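PDB 2OYY: hexameric cytochrome, which binds heme b through a tyrosine ligand to the iron and assembles into an all-helical hexamer, its physiological role being unknown. Local coordinates for residues F18-A21 / V22-R26. Residues are numbered along the deposited sequence; the frame is centred on the assembly and turned at random.
Sequences FDLA and VKLSR. With HEM (protoporphyrin IX containing Fe), chain J.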
loop_
_atom_site.group_PDB
_atom_site.type_symbol
_atom_site.label_atom_id
_atom_site.label_comp_id
_atom_site.label_asym_id
_atom_site.label_seq_id
_atom_site.Cartn_x
_atom_site.Cartn_y
_atom_site.Cartn_z
ATOM N N PHE A 18 -18.674 1.129 0.679
ATOM C CA PHE A 18 -17.939 -0.103 0.434
ATOM C C PHE A 18 -18.296 -0.733 -0.920
ATOM O O PHE A 18 -17.412 -1.247 -1.628
ATOM C CB PHE A 18 -18.176 -1.102 1.577
ATOM C CG PHE A 18 -17.179 -2.194 1.619
ATOM C CD1 PHE A 18 -16.015 -2.043 2.337
ATOM C CD2 PHE A 18 -17.377 -3.357 0.899
ATOM C CE1 PHE A 18 -15.050 -3.049 2.347
ATOM C CE2 PHE A 18 -16.423 -4.364 0.890
ATOM C CZ PHE A 18 -15.254 -4.213 1.618
ATOM N N ASP A 19 -19.578 -0.693 -1.286
ATOM C CA ASP A 19 -20.006 -1.171 -2.610
ATOM C C ASP A 19 -19.498 -0.246 -3.698
ATOM O O ASP A 19 -19.204 -0.684 -4.803
ATOM C CB ASP A 19 -21.523 -1.273 -2.713
ATOM C CG ASP A 19 -22.111 -2.226 -1.701
ATOM O OD1 ASP A 19 -21.711 -3.412 -1.684
ATOM O OD2 ASP A 19 -22.982 -1.766 -0.922
ATOM N N LEU A 20 -19.403 1.042 -3.390
ATOM C CA LEU A 20 -18.829 1.967 -4.350
ATOM C C LEU A 20 -17.344 1.676 -4.470
ATOM O O LEU A 20 -16.778 1.809 -5.547
ATOM C CB LEU A 20 -19.094 3.435 -3.962
ATOM C CG LEU A 20 -18.498 4.512 -4.885
ATOM C CD1 LEU A 20 -18.901 4.295 -6.318
ATOM C CD2 LEU A 20 -18.840 5.936 -4.451
ATOM N N ALA A 21 -16.728 1.265 -3.360
ATOM C CA ALA A 21 -15.297 0.929 -3.316
ATOM C C ALA A 21 -14.982 -0.324 -4.126
ATOM O O ALA A 21 -13.972 -0.367 -4.836
ATOM C CB ALA A 21 -14.825 0.755 -1.888
ATOM N N VAL A 22 -15.855 -1.335 -4.012
ATOM C CA VAL A 22 -15.732 -2.565 -4.804
ATOM C C VAL A 22 -15.914 -2.187 -6.270
ATOM O O VAL A 22 -15.239 -2.732 -7.170
ATOM C CB VAL A 22 -16.784 -3.652 -4.398
ATOM C CG1 VAL A 22 -16.618 -4.918 -5.248
ATOM C CG2 VAL A 22 -16.678 -4.006 -2.914
ATOM N N LYS A 23 -16.815 -1.239 -6.509
ATOM C CA LYS A 23 -17.089 -0.806 -7.878
ATOM C C LYS A 23 -15.867 -0.152 -8.464
ATOM O O LYS A 23 -15.425 -0.532 -9.539
ATOM C CB LYS A 23 -18.282 0.151 -7.954
ATOM C CG LYS A 23 -18.556 0.676 -9.356
ATOM C CD LYS A 23 -19.849 1.450 -9.398
ATOM C CE LYS A 23 -20.076 2.094 -10.764
ATOM N NZ LYS A 23 -21.328 2.928 -10.756
ATOM N N LEU A 24 -15.317 0.825 -7.748
ATOM C CA LEU A 24 -14.134 1.539 -8.207
ATOM C C LEU A 24 -12.953 0.625 -8.531
ATOM O O LEU A 24 -12.140 0.933 -9.408
ATOM C CB LEU A 24 -13.727 2.602 -7.194
ATOM C CG LEU A 24 -14.573 3.878 -7.208
ATOM C CD1 LEU A 24 -13.875 4.980 -6.431
ATOM C CD2 LEU A 24 -14.873 4.354 -8.629
ATOM N N SER A 25 -12.880 -0.497 -7.826
ATOM C CA SER A 25 -11.810 -1.455 -8.005
ATOM C C SER A 25 -11.972 -2.179 -9.324
ATOM O O SER A 25 -11.001 -2.402 -10.037
ATOM C CB SER A 25 -11.812 -2.475 -6.864
ATOM O OG SER A 25 -11.610 -1.847 -5.610
ATOM N N ARG A 26 -13.207 -2.544 -9.648
ATOM C CA ARG A 26 -13.484 -3.322 -10.847
ATOM C C ARG A 26 -13.440 -2.494 -12.110
ATOM O O ARG A 26 -13.151 -3.023 -13.189
ATOM C CB ARG A 26 -14.841 -3.988 -10.736
ATOM C CG ARG A 26 -14.957 -4.899 -9.540
ATOM C CD ARG A 26 -16.280 -5.619 -9.568
ATOM N NE ARG A 26 -16.449 -6.248 -10.862
ATOM C CZ ARG A 26 -17.473 -7.008 -11.193
ATOM N NH1 ARG A 26 -18.431 -7.241 -10.305
ATOM N NH2 ARG A 26 -17.526 -7.529 -12.412
HETATM C CHA HEM J . -17.329 -10.614 -10.227
HETATM C CHB HEM J . -14.954 -7.761 -7.194
HETATM C CHC HEM J . -11.064 -7.958 -10.042
HETATM C CHD HEM J . -13.602 -10.400 -13.366
HETATM C C1A HEM J . -17.032 -9.840 -9.142
HETATM C C2A HEM J . -17.922 -9.566 -8.029
HETATM C C3A HEM J . -17.262 -8.771 -7.180
HETATM C C4A HEM J . -15.944 -8.527 -7.744
HETATM C CMA HEM J . -17.775 -8.202 -5.837
HETATM C CAA HEM J . -19.361 -10.122 -7.883
HETATM C CBA HEM J . -19.317 -11.597 -7.450
HETATM C CGA HEM J . -20.715 -12.167 -7.318
HETATM O O1A HEM J . -21.621 -11.491 -6.767
HETATM O O2A HEM J . -20.937 -13.311 -7.773
HETATM C C1B HEM J . -13.698 -7.554 -7.713
HETATM C C2B HEM J . -12.698 -6.697 -7.126
HETATM C C3B HEM J . -11.610 -6.749 -7.909
HETATM C C4B HEM J . -11.908 -7.635 -9.014
HETATM C CMB HEM J . -12.895 -5.884 -5.823
HETATM C CAB HEM J . -10.272 -6.004 -7.689
HETATM C CBB HEM J . -9.889 -5.036 -8.528
HETATM C C1C HEM J . -11.414 -8.656 -11.177
HETATM C C2C HEM J . -10.523 -8.977 -12.263
HETATM C C3C HEM J . -11.217 -9.648 -13.190
HETATM C C4C HEM J . -12.577 -9.770 -12.712
HETATM C CMC HEM J . -9.031 -8.586 -12.292
HETATM C CAC HEM J . -10.702 -10.231 -14.517
HETATM C CBC HEM J . -10.303 -9.449 -15.504
HETATM C C1D HEM J . -14.840 -10.673 -12.827
HETATM C C2D HEM J . -15.904 -11.351 -13.530
HETATM C C3D HEM J . -17.046 -11.402 -12.556
HETATM C C4D HEM J . -16.573 -10.766 -11.356
HETATM C CMD HEM J . -15.927 -11.907 -14.961
HETATM C CAD HEM J . -18.421 -12.046 -12.817
HETATM C CBD HEM J . -18.246 -13.480 -12.318
HETATM C CGD HEM J . -19.488 -14.302 -12.486
HETATM O O1D HEM J . -19.823 -14.577 -13.672
HETATM O O2D HEM J . -20.107 -14.677 -11.444
HETATM N NA HEM J . -15.833 -9.196 -8.932
HETATM N NB HEM J . -13.183 -8.114 -8.866
HETATM N NC HEM J . -12.670 -9.159 -11.479
HETATM N ND HEM J . -15.269 -10.344 -11.542
HETATM FE FE HEM J . -14.177 -9.344 -10.064
#
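Helix 14-32 lines one side of the heme pocket here, turning V22, S25 and R26 to the porphyrin while successive i to i+4 backbone bonds hold its turns together. F18 O accepts from V22 N at 2.8 Å, and the next three bonds follow in turn, K23 N to D19 O, L24 N to L20 O and S25 N to A21 O. The last carbonyl is gripped twice: S25 OG, set anti to its own carbonyl carbon (chi1 -61°), donates to A21 O at 2.9 Å, while S25 N reaches the same oxygen from the opposite face of the carbonyl plane. This return to the preceding turn satisfies the buried hydroxyl.

V22 divides its branches between two neighbours. CG2 lies against the F18 ring, 3.8 Å from its CE2, whereas CG1, anti to the backbone N (chi1 -180°), meets the heme methyl CMA at 3.5 Å. One turn on, R26 lays its guanidinium over the porphyrin; the chain bends at chi3 (52°), and NH1 stands 3.2 Å from heme C1A. CG and CD also lie on the macrocycle, near its CHB bridge. An alanine in place of R26 would probably leave this part of the porphyrin, from CHB to ring A, without the aliphatic and guanidinium cover that now lies on it.

Elsewhere on the helix, L20 CD1 lies 4.4 Å from L24 CG, and both leucines pack on L6. The F18 ring meets that of F64 on helix 50-70 and, edge-to-face, W5 of a neighbouring subunit; D19 forms a salt bridge with K31 of that subunit. V22, S25 and R26, spaced i, i+3 and i+4, put one side of the helix against the porphyrin, the arrangement of a heme-lining helix in this all-helical, tyrosine-coordinated hexamer.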